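Local structure of DTDP-4-dehydrorhamnose reductase, rfbD ortholog (Clostridium acetobutylicum, 1VL0) at residues A[67-72]-A[92-97]; A[108-113]-A[146-151]; A[160-165]-A[222-227]. The protein probably catalyses the reduction of dTDP-6-deoxy-L-lyxo-4-hexulose to dTDP-L-rhamnose, using a nicotinamide dinucleotide cofactor, in the dTDP-L-rhamnose pathway. All blocks are in the same frame, centred on the assembly; numbering follows the deposited sequence.

Contact 1: residues A[67-72]-A[92-97]; sequences VINCAA and IGPKNL. With NAI (1,4-dihydronicotinamide adenine dinucleotide), chain D.
Leu97 presses one methyl, CD1, against the amide of Asn69, with 3.6 Å between Leu97 CD1 and Asn69 CG, and the two side chains cross at about a right angle. This is the tight part of the contact. The ring of Pro94 flanks it, its CG 3.8 Å from Asn69 ND2. The Val67 end is looser: Val67 CG2 and the other Leu97 methyl, CD2, stand 4.4 Å apart. Neither end faces solvent, since all four touching residues are buried and Phe59 of helix 52-62 packs on both Val67 and Leu97. Strand 67-69 and helix 92-97 run antiparallel (177°), as expected for a strand and return helix of a Rossmann-type beta-alpha-beta crossover. With CG anti to its own N (chi1 -179°), Asn69 carries its amide to Leu97 CD1, and OD1 accepts from Ala71 N at 3.2 Å in an Asx turn, the donor standing 58° out of the carbonyl plane. Thr18 also bonds OD1, while ND2 is hydrogen-bonded to Gln110 OE1. Just past this turn, Ala72 N donates to the cofactor ribose oxygen O4B (3.3 Å), and Ala71 CB lies 3.3 Å from adenine N3A. The buried amide, satisfied by polar partners while its flank meets hydrocarbon, probably helps set the course of the chain end that meets the cofactor.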
loop_
_atom_site.group_PDB
_atom_site.type_symbol
_atom_site.label_atom_id
_atom_site.label_comp_id
_atom_site.label_asym_id
_atom_site.label_seq_id
_atom_site.Cartn_x
_atom_site.Cartn_y
_atom_site.Cartn_z
ATOM N N VAL A 67 -6.812 1.375 20.164
ATOM C CA VAL A 67 -5.515 1.633 20.720
ATOM C C VAL A 67 -5.065 2.949 20.127
ATOM O O VAL A 67 -5.163 3.177 18.915
ATOM C CB VAL A 67 -4.473 0.477 20.468
ATOM C CG1 VAL A 67 -4.299 0.151 18.997
ATOM C CG2 VAL A 67 -3.075 0.814 21.084
ATOM N N ILE A 68 -4.590 3.833 20.999
ATOM C CA ILE A 68 -3.921 5.046 20.607
ATOM C C ILE A 68 -2.455 4.927 20.949
ATOM O O ILE A 68 -2.076 4.856 22.107
ATOM C CB ILE A 68 -4.517 6.285 21.297
ATOM C CG1 ILE A 68 -6.008 6.359 21.023
ATOM C CG2 ILE A 68 -3.933 7.562 20.754
ATOM C CD1 ILE A 68 -6.760 7.416 21.814
ATOM N N ASN A 69 -1.613 4.959 19.922
ATOM C CA ASN A 69 -0.200 4.774 20.172
ATOM C C ASN A 69 0.550 6.098 20.233
ATOM O O ASN A 69 0.790 6.738 19.189
ATOM C CB ASN A 69 0.441 3.902 19.118
ATOM C CG ASN A 69 1.886 3.682 19.393
ATOM O OD1 ASN A 69 2.287 3.622 20.556
ATOM N ND2 ASN A 69 2.671 3.522 18.360
ATOM N N CYS A 70 0.934 6.485 21.455
ATOM C CA CYS A 70 1.689 7.717 21.701
ATOM C C CYS A 70 3.146 7.435 22.017
ATOM O O CYS A 70 3.906 8.352 22.270
ATOM C CB CYS A 70 1.065 8.503 22.858
ATOM S SG CYS A 70 -0.681 8.875 22.579
ATOM N N ALA A 71 3.526 6.165 22.018
ATOM C CA ALA A 71 4.904 5.774 22.333
ATOM C C ALA A 71 5.775 6.032 21.112
ATOM O O ALA A 71 5.366 5.736 20.007
ATOM C CB ALA A 71 4.953 4.311 22.663
ATOM N N ALA A 72 6.978 6.546 21.322
ATOM C CA ALA A 72 7.926 6.720 20.246
ATOM C C ALA A 72 9.306 6.954 20.818
ATOM O O ALA A 72 9.412 7.256 21.966
ATOM C CB ALA A 72 7.521 7.901 19.381
ATOM N N ILE A 92 8.254 -1.334 14.486
ATOM C CA ILE A 92 7.799 -2.656 14.963
ATOM C C ILE A 92 6.701 -2.512 16.011
ATOM O O ILE A 92 5.784 -3.314 16.075
ATOM C CB ILE A 92 8.978 -3.475 15.588
ATOM C CG1 ILE A 92 10.094 -3.782 14.586
ATOM C CG2 ILE A 92 8.496 -4.794 16.244
ATOM C CD1 ILE A 92 9.661 -4.289 13.306
ATOM N N GLY A 93 6.817 -1.502 16.873
ATOM C CA GLY A 93 5.762 -1.247 17.851
ATOM C C GLY A 93 4.404 -1.046 17.225
ATOM O O GLY A 93 3.460 -1.744 17.540
ATOM N N PRO A 94 4.291 -0.073 16.329
ATOM C CA PRO A 94 3.055 0.127 15.543
ATOM C C PRO A 94 2.541 -1.123 14.787
ATOM O O PRO A 94 1.306 -1.463 14.856
ATOM C CB PRO A 94 3.424 1.255 14.606
ATOM C CG PRO A 94 4.474 2.007 15.358
ATOM C CD PRO A 94 5.264 0.993 16.109
ATOM N N LYS A 95 3.480 -1.855 14.184
ATOM C CA LYS A 95 3.180 -3.130 13.522
ATOM C C LYS A 95 2.512 -4.067 14.492
ATOM O O LYS A 95 1.484 -4.652 14.166
ATOM C CB LYS A 95 4.473 -3.817 13.019
ATOM C CG LYS A 95 4.305 -5.298 12.569
ATOM C CD LYS A 95 5.626 -6.060 12.396
ATOM C CE LYS A 95 5.806 -7.231 13.373
ATOM N NZ LYS A 95 4.845 -8.338 13.350
ATOM N N ASN A 96 3.134 -4.240 15.654
ATOM C CA ASN A 96 2.633 -5.169 16.656
ATOM C C ASN A 96 1.241 -4.766 17.128
ATOM O O ASN A 96 0.347 -5.633 17.329
ATOM C CB ASN A 96 3.593 -5.285 17.863
ATOM C CG ASN A 96 4.912 -6.004 17.531
ATOM O OD1 ASN A 96 4.987 -6.754 16.587
ATOM N ND2 ASN A 96 5.934 -5.799 18.354
ATOM N N LEU A 97 1.053 -3.469 17.339
ATOM C CA LEU A 97 -0.214 -2.953 17.853
ATOM C C LEU A 97 -1.329 -3.009 16.833
ATOM O O LEU A 97 -2.484 -3.328 17.157
ATOM C CB LEU A 97 -0.014 -1.508 18.334
ATOM C CG LEU A 97 0.945 -1.296 19.513
ATOM C CD1 LEU A 97 1.182 0.192 19.698
ATOM C CD2 LEU A 97 0.386 -1.880 20.823
HETATM P PA NAI D . 6.887 11.721 24.677
HETATM O O1A NAI D . 8.347 11.546 24.367
HETATM O O2A NAI D . 6.584 12.897 25.574
HETATM O O5B NAI D . 6.361 10.306 25.222
HETATM C C5B NAI D . 6.637 9.160 24.441
HETATM C C4B NAI D . 6.478 7.889 25.266
HETATM O O4B NAI D . 7.109 6.801 24.594
HETATM C C3B NAI D . 7.136 7.909 26.644
HETATM O O3B NAI D . 6.155 7.871 27.663
HETATM C C2B NAI D . 8.004 6.642 26.614
HETATM O O2B NAI D . 8.240 6.034 27.877
HETATM C C1B NAI D . 7.206 5.813 25.603
HETATM N N9A NAI D . 7.772 4.533 25.139
HETATM C C8A NAI D . 9.054 4.348 24.703
HETATM N N7A NAI D . 9.212 3.046 24.392
HETATM C C5A NAI D . 8.065 2.370 24.635
HETATM C C6A NAI D . 7.723 1.025 24.486
HETATM N N6A NAI D . 8.604 0.137 24.050
HETATM N N1A NAI D . 6.451 0.614 24.814
HETATM C C2A NAI D . 5.517 1.545 25.280
HETATM N N3A NAI D . 5.858 2.862 25.457
HETATM C C4A NAI D . 7.125 3.293 25.122
HETATM O O3 NAI D . 6.093 11.797 23.285
HETATM P PN NAI D . 5.187 13.022 22.736
HETATM O O1N NAI D . 3.805 12.918 23.241
HETATM O O2N NAI D . 6.015 14.249 22.750
HETATM O O5D NAI D . 4.992 12.488 21.221
HETATM C C5D NAI D . 3.775 11.838 20.879
HETATM C C4D NAI D . 3.811 11.446 19.425
HETATM O O4D NAI D . 4.003 12.596 18.573
HETATM C C3D NAI D . 4.930 10.454 19.114
HETATM O O3D NAI D . 4.306 9.428 18.394
HETATM C C2D NAI D . 5.938 11.227 18.264
HETATM O O2D NAI D . 6.665 10.500 17.279
HETATM C C1D NAI D . 5.013 12.265 17.618
HETATM N N1N NAI D . 5.688 13.508 17.250
HETATM C C2N NAI D . 6.084 14.371 18.247
HETATM C C3N NAI D . 6.702 15.563 17.874
HETATM C C7N NAI D . 7.459 16.366 18.889
HETATM O O7N NAI D . 7.793 17.685 18.547
HETATM N N7N NAI D . 7.793 15.831 20.070
HETATM C C4N NAI D . 6.900 15.857 16.518
HETATM C C5N NAI D . 6.494 14.971 15.519
HETATM C C6N NAI D . 5.885 13.789 15.930
#

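Contact 2: residues A[108-113]-A[146-151]; sequences IVQIST and NFVKAL. With NAI (1,4-dihydronicotinamide adenine dinucleotide), chain D.
The carbonyl O of Ile111, one residue on from the Gln110 that packs against Val148, is gripped by two groups: Lys141 NZ donates to it, and the cofactor hydroxyl O3D adds a weak bond of 3.4 Å to Ile111 O. O3D is a hydroxyl of the nicotinamide ribose, and Ile111 CG2 touches O4D of the same ribose at 3.4 Å. Further along the strand, Thr113 OG1 approaches ring carbon C5N of the cofactor to 3.3 Å. Earlier on the same strand, Val148 straddles two residues with its two methyls. Its CG1 meets Ile108 CG2 at 3.8 Å, whereas Val148 CG2 rests on the aliphatic stem of Gln110, 4.0 Å from Gln110 CB. In the Rossmann-type fold this is helix 136-151 lying on central strand 107-113, and the same helix supplies the cofactor-binding Tyr137 and Lys141 from its earlier turns. With Gln110 CG anti to the backbone N (chi1 166°), CB and CG lie along Val148 CG2, and the bend at chi2 (64°) turns only the amide end, toward Asn69. Pro94 of helix 83-104 packs on both Gln110 and Val148, so helices 83-104 and 136-151 meet over the strand. Beyond Val148, helix 136-151 meets a second subunit, where Phe147 packs on Phe128 of that neighbouring chain.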
loop_
_atom_site.group_PDB
_atom_site.type_symbol
_atom_site.label_atom_id
_atom_site.label_comp_id
_atom_site.label_asym_id
_atom_site.label_seq_id
_atom_site.Cartn_x
_atom_site.Cartn_y
_atom_site.Cartn_z
ATOM N N ILE A 108 -6.981 1.456 15.369
ATOM C CA ILE A 108 -5.719 1.915 15.839
ATOM C C ILE A 108 -5.478 3.355 15.404
ATOM O O ILE A 108 -5.639 3.691 14.220
ATOM C CB ILE A 108 -4.539 0.983 15.403
ATOM C CG1 ILE A 108 -3.208 1.623 15.816
ATOM C CG2 ILE A 108 -4.513 0.708 13.886
ATOM C CD1 ILE A 108 -2.067 0.741 15.850
ATOM N N VAL A 109 -5.102 4.213 16.367
ATOM C CA VAL A 109 -4.588 5.536 16.047
ATOM C C VAL A 109 -3.088 5.463 16.215
ATOM O O VAL A 109 -2.576 5.062 17.234
ATOM C CB VAL A 109 -5.113 6.664 16.940
ATOM C CG1 VAL A 109 -4.526 7.985 16.571
ATOM C CG2 VAL A 109 -6.631 6.774 16.842
ATOM N N GLN A 110 -2.390 5.887 15.180
ATOM C CA GLN A 110 -0.913 5.967 15.184
ATOM C C GLN A 110 -0.468 7.430 14.974
ATOM O O GLN A 110 -0.775 8.062 13.949
ATOM C CB GLN A 110 -0.393 5.130 14.041
ATOM C CG GLN A 110 1.083 5.352 13.669
ATOM C CD GLN A 110 2.020 4.956 14.781
ATOM O OE1 GLN A 110 1.634 4.269 15.745
ATOM N NE2 GLN A 110 3.264 5.373 14.648
ATOM N N ILE A 111 0.254 7.949 15.940
ATOM C CA ILE A 111 0.702 9.295 15.856
ATOM C C ILE A 111 2.057 9.319 15.125
ATOM O O ILE A 111 2.970 8.532 15.437
ATOM C CB ILE A 111 0.830 9.952 17.272
ATOM C CG1 ILE A 111 -0.440 9.756 18.115
ATOM C CG2 ILE A 111 1.154 11.452 17.085
ATOM C CD1 ILE A 111 -1.661 10.521 17.683
ATOM N N SER A 112 2.177 10.222 14.164
ATOM C CA SER A 112 3.342 10.290 13.329
ATOM C C SER A 112 3.840 11.752 13.216
ATOM O O SER A 112 3.480 12.621 14.029
ATOM C CB SER A 112 3.035 9.700 11.930
ATOM O OG SER A 112 4.220 9.418 11.158
ATOM N N THR A 113 4.649 12.020 12.188
ATOM C CA THR A 113 5.545 13.167 12.165
ATOM C C THR A 113 5.681 13.830 10.799
ATOM O O THR A 113 5.607 13.199 9.752
ATOM C CB THR A 113 6.942 12.749 12.740
ATOM O OG1 THR A 113 7.868 13.856 12.717
ATOM C CG2 THR A 113 7.604 11.673 11.906
ATOM N N ASN A 146 3.423 2.664 7.432
ATOM C CA ASN A 146 3.186 1.681 6.397
ATOM C C ASN A 146 2.675 0.375 6.970
ATOM O O ASN A 146 1.787 -0.264 6.432
ATOM C CB ASN A 146 4.468 1.421 5.636
ATOM C CG ASN A 146 4.890 2.609 4.744
ATOM O OD1 ASN A 146 4.119 3.520 4.465
ATOM N ND2 ASN A 146 6.151 2.585 4.317
ATOM N N PHE A 147 3.241 -0.026 8.081
ATOM C CA PHE A 147 2.778 -1.269 8.768
ATOM C C PHE A 147 1.363 -1.146 9.290
ATOM O O PHE A 147 0.579 -2.066 9.147
ATOM C CB PHE A 147 3.648 -1.551 9.965
ATOM C CG PHE A 147 4.901 -2.309 9.666
ATOM C CD1 PHE A 147 4.868 -3.498 8.941
ATOM C CD2 PHE A 147 6.114 -1.880 10.202
ATOM C CE1 PHE A 147 6.015 -4.211 8.709
ATOM C CE2 PHE A 147 7.265 -2.591 9.982
ATOM C CZ PHE A 147 7.225 -3.754 9.230
ATOM N N VAL A 148 1.044 -0.022 9.935
ATOM C CA VAL A 148 -0.284 0.181 10.505
ATOM C C VAL A 148 -1.363 0.031 9.401
ATOM O O VAL A 148 -2.309 -0.703 9.553
ATOM C CB VAL A 148 -0.373 1.542 11.225
ATOM C CG1 VAL A 148 -1.779 1.888 11.548
ATOM C CG2 VAL A 148 0.444 1.520 12.498
ATOM N N LYS A 149 -1.189 0.711 8.284
ATOM C CA LYS A 149 -2.143 0.652 7.233
ATOM C C LYS A 149 -2.228 -0.744 6.610
ATOM O O LYS A 149 -3.291 -1.179 6.165
ATOM C CB LYS A 149 -1.775 1.642 6.147
ATOM C CG LYS A 149 -1.775 3.061 6.592
ATOM C CD LYS A 149 -1.765 4.015 5.390
ATOM C CE LYS A 149 -0.380 4.201 4.892
ATOM N NZ LYS A 149 -0.385 5.187 3.778
ATOM N N ALA A 150 -1.108 -1.461 6.561
ATOM C CA ALA A 150 -1.095 -2.778 5.903
ATOM C C ALA A 150 -1.784 -3.802 6.753
ATOM O O ALA A 150 -2.398 -4.708 6.240
ATOM C CB ALA A 150 0.325 -3.234 5.662
ATOM N N LEU A 151 -1.671 -3.650 8.064
ATOM C CA LEU A 151 -2.138 -4.679 8.992
ATOM C C LEU A 151 -3.513 -4.468 9.640
ATOM O O LEU A 151 -3.989 -5.346 10.335
ATOM C CB LEU A 151 -1.096 -4.843 10.075
ATOM C CG LEU A 151 0.238 -5.413 9.584
ATOM C CD1 LEU A 151 1.288 -5.194 10.623
ATOM C CD2 LEU A 151 0.113 -6.906 9.203
HETATM P PA NAI D . 6.887 11.721 24.677
HETATM O O1A NAI D . 8.347 11.546 24.367
HETATM O O2A NAI D . 6.584 12.897 25.574
HETATM O O5B NAI D . 6.361 10.306 25.222
HETATM C C5B NAI D . 6.637 9.160 24.441
HETATM C C4B NAI D . 6.478 7.889 25.266
HETATM O O4B NAI D . 7.109 6.801 24.594
HETATM C C3B NAI D . 7.136 7.909 26.644
HETATM O O3B NAI D . 6.155 7.871 27.663
HETATM C C2B NAI D . 8.004 6.642 26.614
HETATM O O2B NAI D . 8.240 6.034 27.877
HETATM C C1B NAI D . 7.206 5.813 25.603
HETATM N N9A NAI D . 7.772 4.533 25.139
HETATM C C8A NAI D . 9.054 4.348 24.703
HETATM N N7A NAI D . 9.212 3.046 24.392
HETATM C C5A NAI D . 8.065 2.370 24.635
HETATM C C6A NAI D . 7.723 1.025 24.486
HETATM N N6A NAI D . 8.604 0.137 24.050
HETATM N N1A NAI D . 6.451 0.614 24.814
HETATM C C2A NAI D . 5.517 1.545 25.280
HETATM N N3A NAI D . 5.858 2.862 25.457
HETATM C C4A NAI D . 7.125 3.293 25.122
HETATM O O3 NAI D . 6.093 11.797 23.285
HETATM P PN NAI D . 5.187 13.022 22.736
HETATM O O1N NAI D . 3.805 12.918 23.241
HETATM O O2N NAI D . 6.015 14.249 22.750
HETATM O O5D NAI D . 4.992 12.488 21.221
HETATM C C5D NAI D . 3.775 11.838 20.879
HETATM C C4D NAI D . 3.811 11.446 19.425
HETATM O O4D NAI D . 4.003 12.596 18.573
HETATM C C3D NAI D . 4.930 10.454 19.114
HETATM O O3D NAI D . 4.306 9.428 18.394
HETATM C C2D NAI D . 5.938 11.227 18.264
HETATM O O2D NAI D . 6.665 10.500 17.279
HETATM C C1D NAI D . 5.013 12.265 17.618
HETATM N N1N NAI D . 5.688 13.508 17.250
HETATM C C2N NAI D . 6.084 14.371 18.247
HETATM C C3N NAI D . 6.702 15.563 17.874
HETATM C C7N NAI D . 7.459 16.366 18.889
HETATM O O7N NAI D . 7.793 17.685 18.547
HETATM N N7N NAI D . 7.793 15.831 20.070
HETATM C C4N NAI D . 6.900 15.857 16.518
HETATM C C5N NAI D . 6.494 14.971 15.519
HETATM C C6N NAI D . 5.885 13.789 15.930
#

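Contact 3: residues A[160-165]-A[222-227]; sequences TAWLYG and GICSWY. With NAI (1,4-dihydronicotinamide adenine dinucleotide), chain D.
Where strand 155-164 of the dinucleotide-binding sheet breaks its regular course beside the nicotinamide, an indole stack joins it to the start of helix 226-237. The six-membered rings of Trp162 and Trp226 lie face to face, their centroids 3.8 Å apart and their planes inclined by 19°. Trp226 CZ2 sits over the Trp162 face, 3.3 Å from Trp162 CE2, and Trp162 CZ2 over the Trp226 face, 3.3 Å from Trp226 NE1, each offset toward the rim. Both tryptophans bring their rings together with CG anti to the carbonyl carbon, beside the backbone N (chi1 -68° in Trp162). At its far edge, the Trp162 ring meets the backbone: Trp162 CH2 lies 3.8 Å from Ser225 C near the ring plane, and 3.5 Å from Cys224 O in an oblique approach. Left-handed helical backbone angles at Trp162 mark the strand break. Directly after it, Leu163 N donates to the carboxamide oxygen O7N of the cofactor at 2.9 Å, almost straight at 174°. Thr160 O stands 3.2 Å from ring carbon C5N. Ser225 is the N-cap of helix 226-237: its OG caps Asp228 N and also bonds His188. The indole contact, presumably dispersive, joins helix start to strand break, while the directional bond from Leu163 probably helps fix the carboxamide's orientation.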
loop_
_atom_site.group_PDB
_atom_site.type_symbol
_atom_site.label_atom_id
_atom_site.label_comp_id
_atom_site.label_asym_id
_atom_site.label_seq_id
_atom_site.Cartn_x
_atom_site.Cartn_y
_atom_site.Cartn_z
ATOM N N THR A 160 1.912 14.962 13.380
ATOM C CA THR A 160 2.019 16.223 14.069
ATOM C C THR A 160 3.469 16.751 14.071
ATOM O O THR A 160 4.348 16.150 13.453
ATOM C CB THR A 160 1.414 16.145 15.461
ATOM O OG1 THR A 160 1.315 17.485 15.995
ATOM C CG2 THR A 160 2.284 15.392 16.433
ATOM N N ALA A 161 3.695 17.898 14.721
ATOM C CA ALA A 161 5.011 18.545 14.685
ATOM C C ALA A 161 5.128 19.568 15.797
ATOM O O ALA A 161 4.109 20.090 16.274
ATOM C CB ALA A 161 5.215 19.258 13.333
ATOM N N TRP A 162 6.375 19.842 16.194
ATOM C CA TRP A 162 6.706 20.965 17.091
ATOM C C TRP A 162 5.787 20.907 18.294
ATOM O O TRP A 162 5.140 21.888 18.667
ATOM C CB TRP A 162 6.538 22.281 16.361
ATOM C CG TRP A 162 7.512 22.527 15.279
ATOM C CD1 TRP A 162 8.161 21.598 14.487
ATOM C CD2 TRP A 162 7.936 23.806 14.804
ATOM N NE1 TRP A 162 8.960 22.235 13.563
ATOM C CE2 TRP A 162 8.867 23.585 13.755
ATOM C CE3 TRP A 162 7.680 25.116 15.200
ATOM C CZ2 TRP A 162 9.511 24.625 13.101
ATOM C CZ3 TRP A 162 8.289 26.119 14.551
ATOM C CH2 TRP A 162 9.210 25.883 13.508
ATOM N N LEU A 163 5.742 19.750 18.923
ATOM C CA LEU A 163 4.695 19.469 19.895
ATOM C C LEU A 163 5.083 19.802 21.347
ATOM O O LEU A 163 6.151 19.409 21.835
ATOM C CB LEU A 163 4.323 17.985 19.821
ATOM C CG LEU A 163 3.120 17.554 20.620
ATOM C CD1 LEU A 163 1.860 18.149 20.059
ATOM C CD2 LEU A 163 3.050 16.023 20.670
ATOM N N TYR A 164 4.190 20.493 22.053
ATOM C CA TYR A 164 4.452 20.854 23.441
ATOM C C TYR A 164 3.251 20.496 24.287
ATOM O O TYR A 164 2.115 20.508 23.846
ATOM C CB TYR A 164 4.845 22.355 23.609
ATOM C CG TYR A 164 3.769 23.324 23.131
ATOM C CD1 TYR A 164 2.752 23.707 23.967
ATOM C CD2 TYR A 164 3.787 23.826 21.856
ATOM C CE1 TYR A 164 1.771 24.566 23.545
ATOM C CE2 TYR A 164 2.820 24.674 21.423
ATOM C CZ TYR A 164 1.834 25.071 22.283
ATOM O OH TYR A 164 0.826 25.873 21.851
ATOM N N GLY A 165 3.539 20.186 25.529
ATOM C CA GLY A 165 2.516 19.826 26.512
ATOM C C GLY A 165 3.187 19.449 27.824
ATOM O O GLY A 165 4.220 20.017 28.204
ATOM N N GLY A 222 -1.461 28.412 11.176
ATOM C CA GLY A 222 -0.417 29.396 11.040
ATOM C C GLY A 222 0.936 28.802 10.705
ATOM O O GLY A 222 1.060 27.612 10.415
ATOM N N ILE A 223 1.950 29.659 10.751
ATOM C CA ILE A 223 3.316 29.329 10.341
ATOM C C ILE A 223 4.307 30.276 11.011
ATOM O O ILE A 223 4.056 31.457 11.099
ATOM C CB ILE A 223 3.440 29.427 8.798
ATOM C CG1 ILE A 223 4.908 29.432 8.353
ATOM C CG2 ILE A 223 2.740 30.704 8.282
ATOM C CD1 ILE A 223 5.107 29.442 6.859
ATOM N N CYS A 224 5.431 29.739 11.486
ATOM C CA CYS A 224 6.547 30.543 11.961
ATOM C C CYS A 224 7.853 29.745 11.974
ATOM O O CYS A 224 7.869 28.552 11.704
ATOM C CB CYS A 224 6.221 31.099 13.343
ATOM S SG CYS A 224 6.144 29.856 14.678
ATOM N N SER A 225 8.956 30.429 12.247
ATOM C CA SER A 225 10.235 29.786 12.510
ATOM C C SER A 225 10.387 29.505 13.999
ATOM O O SER A 225 9.618 30.049 14.813
ATOM C CB SER A 225 11.386 30.703 12.088
ATOM O OG SER A 225 11.447 31.822 12.973
ATOM N N TRP A 226 11.405 28.709 14.366
ATOM C CA TRP A 226 11.743 28.493 15.791
ATOM C C TRP A 226 12.086 29.799 16.494
ATOM O O TRP A 226 11.730 29.972 17.674
ATOM C CB TRP A 226 12.878 27.498 15.998
ATOM C CG TRP A 226 12.558 26.108 15.628
ATOM C CD1 TRP A 226 12.980 25.443 14.501
ATOM C CD2 TRP A 226 11.793 25.160 16.382
ATOM N NE1 TRP A 226 12.503 24.154 14.503
ATOM C CE2 TRP A 226 11.763 23.956 15.639
ATOM C CE3 TRP A 226 11.097 25.216 17.598
ATOM C CZ2 TRP A 226 11.097 22.813 16.083
ATOM C CZ3 TRP A 226 10.418 24.098 18.029
ATOM C CH2 TRP A 226 10.423 22.900 17.274
ATOM N N TYR A 227 12.759 30.701 15.775
ATOM C CA TYR A 227 13.064 32.042 16.256
ATOM C C TYR A 227 11.754 32.788 16.645
ATOM O O TYR A 227 11.600 33.282 17.754
ATOM C CB TYR A 227 13.910 32.805 15.215
ATOM C CG TYR A 227 13.961 34.301 15.468
ATOM C CD1 TYR A 227 14.810 34.845 16.439
ATOM C CD2 TYR A 227 13.107 35.165 14.775
ATOM C CE1 TYR A 227 14.824 36.206 16.690
ATOM C CE2 TYR A 227 13.109 36.513 15.013
ATOM C CZ TYR A 227 13.973 37.037 15.978
ATOM O OH TYR A 227 13.978 38.384 16.201
HETATM P PA NAI D . 6.887 11.721 24.677
HETATM O O1A NAI D . 8.347 11.546 24.367
HETATM O O2A NAI D . 6.584 12.897 25.574
HETATM O O5B NAI D . 6.361 10.306 25.222
HETATM C C5B NAI D . 6.637 9.160 24.441
HETATM C C4B NAI D . 6.478 7.889 25.266
HETATM O O4B NAI D . 7.109 6.801 24.594
HETATM C C3B NAI D . 7.136 7.909 26.644
HETATM O O3B NAI D . 6.155 7.871 27.663
HETATM C C2B NAI D . 8.004 6.642 26.614
HETATM O O2B NAI D . 8.240 6.034 27.877
HETATM C C1B NAI D . 7.206 5.813 25.603
HETATM N N9A NAI D . 7.772 4.533 25.139
HETATM C C8A NAI D . 9.054 4.348 24.703
HETATM N N7A NAI D . 9.212 3.046 24.392
HETATM C C5A NAI D . 8.065 2.370 24.635
HETATM C C6A NAI D . 7.723 1.025 24.486
HETATM N N6A NAI D . 8.604 0.137 24.050
HETATM N N1A NAI D . 6.451 0.614 24.814
HETATM C C2A NAI D . 5.517 1.545 25.280
HETATM N N3A NAI D . 5.858 2.862 25.457
HETATM C C4A NAI D . 7.125 3.293 25.122
HETATM O O3 NAI D . 6.093 11.797 23.285
HETATM P PN NAI D . 5.187 13.022 22.736
HETATM O O1N NAI D . 3.805 12.918 23.241
HETATM O O2N NAI D . 6.015 14.249 22.750
HETATM O O5D NAI D . 4.992 12.488 21.221
HETATM C C5D NAI D . 3.775 11.838 20.879
HETATM C C4D NAI D . 3.811 11.446 19.425
HETATM O O4D NAI D . 4.003 12.596 18.573
HETATM C C3D NAI D . 4.930 10.454 19.114
HETATM O O3D NAI D . 4.306 9.428 18.394
HETATM C C2D NAI D . 5.938 11.227 18.264
HETATM O O2D NAI D . 6.665 10.500 17.279
HETATM C C1D NAI D . 5.013 12.265 17.618
HETATM N N1N NAI D . 5.688 13.508 17.250
HETATM C C2N NAI D . 6.084 14.371 18.247
HETATM C C3N NAI D . 6.702 15.563 17.874
HETATM C C7N NAI D . 7.459 16.366 18.889
HETATM O O7N NAI D . 7.793 17.685 18.547
HETATM N N7N NAI D . 7.793 15.831 20.070
HETATM C C4N NAI D . 6.900 15.857 16.518
HETATM C C5N NAI D . 6.494 14.971 15.519
HETATM C C6N NAI D . 5.885 13.789 15.930
#

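How the contacts relate
Contacts 1 and 2 are neighbours in one sheet, with centres 8 Å apart: strands 66-69 and 107-113 are joined by probable hydrogen bonds from Val109 N to Val67 O (2.8 Å) and from Asn69 N to Val109 O (2.9 Å). Contact 3 lies on the opposite side of the chain's centre, about 24 Å from contact 1 and 23 Å from contact 2 between centres, yet Thr160 N probably bonds Ser112 O at 2.9 Å, extending the same sheet. The cofactor spans all three: contact 1 meets its adenosine and, through Ala72 CB, the edge of the nicotinamide ribose, contact 2 that ribose and the ring, and contact 3 the ring and carboxamide. Contacts 1 and 2 also touch the second subunit, whereas contact 3 meets no other protein chain.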